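Long-range contact in beta-galactosidase (Marinomonas sp. ef1, PDB 6Y2K), which hydrolyses terminal beta-galactosidic bonds as a cold-active, hexameric member of glycoside hydrolase family 42: residues E444-L449 / N585-K589. Sequence-based numbering, arbitrary orientation.
Sequences EAMREL and NTLLK
E448 meets N585 and K589 where two helices pack, the C-terminal end of helix 435-448 against the first turn of helix 585-598, with A445 packed beside this polar trio. The axes of these short helical segments come within 9.2 Å and cross at -61°. A445 packs between the helices: its CB lies 3.7 Å from CB of L588 and also touches CG of K589. On the more open side, E448 OE1 accepts two bonds from opposite faces of its carboxylate. N585 ND2 donates to OE1 of E448 on the syn side at 2.8 Å, in a nearly straight bond (166°). K589 NZ comes to the same OE1 from well above the carboxylate plane, at 3.0 Å, and makes a salt bridge. Both helices belong to the trimerisation domain of this GH42 enzyme, where they pack together beside its mixed beta-sheet. K589 bends at chi3 (-65°), which folds NZ back along its own helix to bond N585 OD1 at 2.8 Å as well, so the amide is gripped at both ends. With an alanine in place of K589, E448 OE1 would probably be left without the lysine's charge, and the N585 amide would be freer to turn. A water joins N585 ND2 to OE2 of E444, a carboxylate that also pairs with R441. Beyond the lysine, L449 sets CD1 3.6 Å from the backbone O of K589 and, like A445, reaches L592 further along helix 585-598.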
ATOM      1  N   GLU A 444      27.397 -13.977  -3.451  1.00 13.31           N
ATOM      2  CA  GLU A 444      26.194 -14.026  -4.290  1.00 13.60           C
ATOM      3  C   GLU A 444      26.362 -13.243  -5.593  1.00 13.57           C
ATOM      4  O   GLU A 444      25.978 -13.729  -6.657  1.00 13.00           O
ATOM      5  CB  GLU A 444      24.976 -13.500  -3.523  1.00 13.63           C
ATOM      6  CG  GLU A 444      23.692 -13.410  -4.333  1.00 13.74           C
ATOM      7  CD  GLU A 444      22.520 -12.887  -3.519  1.00 13.83           C
ATOM      8  OE1 GLU A 444      21.419 -13.467  -3.611  1.00 14.11           O
ATOM      9  OE2 GLU A 444      22.703 -11.888  -2.792  1.00 14.15           O
ATOM     10  N   ALA A 445      26.923 -12.039  -5.495  1.00 13.65           N
ATOM     11  CA  ALA A 445      27.217 -11.212  -6.673  1.00 14.02           C
ATOM     12  C   ALA A 445      28.178 -11.907  -7.655  1.00 14.24           C
ATOM     13  O   ALA A 445      27.948 -11.894  -8.868  1.00 14.10           O
ATOM     14  CB  ALA A 445      27.774  -9.861  -6.243  1.00 13.96           C
ATOM     15  N   MET A 446      29.237 -12.522  -7.127  1.00 14.78           N
ATOM     16  CA  MET A 446      30.174 -13.320  -7.943  1.00 15.11           C
ATOM     17  C   MET A 446      29.448 -14.447  -8.664  1.00 15.05           C
ATOM     18  O   MET A 446      29.662 -14.682  -9.866  1.00 14.80           O
ATOM     19  CB  MET A 446      31.275 -13.943  -7.082  1.00 15.52           C
ATOM     20  CG  MET A 446      32.269 -12.966  -6.476  1.00 15.79           C
ATOM     21  SD  MET A 446      33.378 -13.844  -5.353  1.00 16.38           S
ATOM     22  CE  MET A 446      34.446 -12.495  -4.899  1.00 16.51           C
ATOM     23  N   ARG A 447      28.581 -15.135  -7.923  1.00 14.64           N
ATOM     24  CA  ARG A 447      27.836 -16.273  -8.453  1.00 14.55           C
ATOM     25  C   ARG A 447      26.787 -15.886  -9.493  1.00 14.79           C
ATOM     26  O   ARG A 447      26.579 -16.625 -10.468  1.00 14.17           O
ATOM     27  CB  ARG A 447      27.186 -17.049  -7.312  1.00 14.41           C
ATOM     28  CG  ARG A 447      28.193 -17.763  -6.415  1.00 14.29           C
ATOM     29  CD  ARG A 447      28.323 -19.220  -6.811  1.00 14.16           C
ATOM     30  NE  ARG A 447      27.099 -19.948  -6.479  1.00 14.30           N
ATOM     31  CZ  ARG A 447      26.764 -21.147  -6.944  1.00 14.47           C
ATOM     32  NH1 ARG A 447      27.558 -21.806  -7.791  1.00 14.86           N
ATOM     33  NH2 ARG A 447      25.614 -21.694  -6.558  1.00 14.40           N
ATOM     34  N   GLU A 448      26.133 -14.735  -9.294  1.00 14.83           N
ATOM     35  CA  GLU A 448      25.199 -14.180 -10.296  1.00 15.23           C
ATOM     36  C   GLU A 448      25.909 -13.774 -11.603  1.00 15.40           C
ATOM     37  O   GLU A 448      25.260 -13.625 -12.638  1.00 15.16           O
ATOM     38  CB  GLU A 448      24.429 -12.982  -9.721  1.00 15.47           C
ATOM     39  CG  GLU A 448      23.370 -13.380  -8.705  1.00 15.92           C
ATOM     40  CD  GLU A 448      22.703 -12.187  -8.013  1.00 16.45           C
ATOM     41  OE1 GLU A 448      23.318 -11.109  -7.927  1.00 17.44           O
ATOM     42  OE2 GLU A 448      21.555 -12.334  -7.540  1.00 17.02           O
ATOM     43  N   LEU A 449      27.226 -13.574 -11.531  1.00 15.55           N
ATOM     44  CA  LEU A 449      28.077 -13.327 -12.702  1.00 15.91           C
ATOM     45  C   LEU A 449      28.687 -14.598 -13.297  1.00 16.00           C
ATOM     46  O   LEU A 449      29.527 -14.517 -14.198  1.00 15.84           O
ATOM     47  CB  LEU A 449      29.185 -12.338 -12.338  1.00 16.00           C
ATOM     48  CG  LEU A 449      28.726 -10.919 -12.018  1.00 16.23           C
ATOM     49  CD1 LEU A 449      29.902 -10.095 -11.512  1.00 16.03           C
ATOM     50  CD2 LEU A 449      28.089 -10.252 -13.232  1.00 16.25           C
ATOM     51  N   ASN A 585      23.726  -4.841  -4.292  1.00 14.55           N
ATOM     52  CA  ASN A 585      23.959  -5.973  -5.203  1.00 14.92           C
ATOM     53  C   ASN A 585      24.287  -5.547  -6.650  1.00 14.78           C
ATOM     54  O   ASN A 585      25.174  -6.127  -7.289  1.00 14.76           O
ATOM     55  CB  ASN A 585      22.742  -6.920  -5.172  1.00 15.10           C
ATOM     56  CG  ASN A 585      22.809  -8.014  -6.227  1.00 15.01           C
ATOM     57  OD1 ASN A 585      22.205  -7.890  -7.295  1.00 15.81           O
ATOM     58  ND2 ASN A 585      23.538  -9.077  -5.941  1.00 14.72           N
ATOM     59  N   THR A 586      23.566  -4.549  -7.152  1.00 14.70           N
ATOM     60  CA  THR A 586      23.795  -4.016  -8.493  1.00 15.16           C
ATOM     61  C   THR A 586      25.225  -3.511  -8.655  1.00 14.98           C
ATOM     62  O   THR A 586      25.912  -3.878  -9.611  1.00 14.88           O
ATOM     63  CB  THR A 586      22.782  -2.899  -8.839  1.00 15.77           C
ATOM     64  OG1 THR A 586      21.487  -3.491  -8.986  1.00 16.62           O
ATOM     65  CG2 THR A 586      23.141  -2.181 -10.145  1.00 15.90           C
ATOM     66  N   LEU A 587      25.659  -2.681  -7.716  1.00 14.85           N
ATOM     67  CA  LEU A 587      26.993  -2.105  -7.753  1.00 15.03           C
ATOM     68  C   LEU A 587      28.079  -3.150  -7.487  1.00 15.08           C
ATOM     69  O   LEU A 587      29.158  -3.063  -8.059  1.00 15.70           O
ATOM     70  CB  LEU A 587      27.097  -0.950  -6.758  1.00 14.86           C
ATOM     71  CG  LEU A 587      26.301   0.304  -7.133  1.00 14.95           C
ATOM     72  CD1 LEU A 587      26.239   1.263  -5.967  1.00 15.10           C
ATOM     73  CD2 LEU A 587      26.914   0.994  -8.342  1.00 15.29           C
ATOM     74  N   LEU A 588      27.798  -4.132  -6.629  1.00 15.13           N
ATOM     75  CA  LEU A 588      28.719  -5.258  -6.424  1.00 15.11           C
ATOM     76  C   LEU A 588      28.992  -5.972  -7.745  1.00 15.19           C
ATOM     77  O   LEU A 588      30.151  -6.228  -8.085  1.00 15.32           O
ATOM     78  CB  LEU A 588      28.182  -6.252  -5.390  1.00 15.06           C
ATOM     79  CG  LEU A 588      28.313  -5.871  -3.909  1.00 15.09           C
ATOM     80  CD1 LEU A 588      27.535  -6.859  -3.048  1.00 15.15           C
ATOM     81  CD2 LEU A 588      29.758  -5.799  -3.441  1.00 14.83           C
ATOM     82  N   LYS A 589      27.930  -6.273  -8.491  1.00 15.16           N
ATOM     83  CA  LYS A 589      28.080  -6.917  -9.796  1.00 15.53           C
ATOM     84  C   LYS A 589      28.798  -6.031 -10.815  1.00 15.35           C
ATOM     85  O   LYS A 589      29.697  -6.512 -11.516  1.00 15.49           O
ATOM     86  CB  LYS A 589      26.739  -7.410 -10.321  1.00 15.68           C
ATOM     87  CG  LYS A 589      26.253  -8.650  -9.586  1.00 16.19           C
ATOM     88  CD  LYS A 589      24.958  -9.196 -10.155  1.00 16.69           C
ATOM     89  CE  LYS A 589      23.816  -8.215  -9.965  1.00 17.00           C
ATOM     90  NZ  LYS A 589      22.509  -8.905  -9.833  1.00 17.76           N
TER
HETATM   91  O   HOH W   1      24.540  -9.761  -3.242  1.00 11.84           O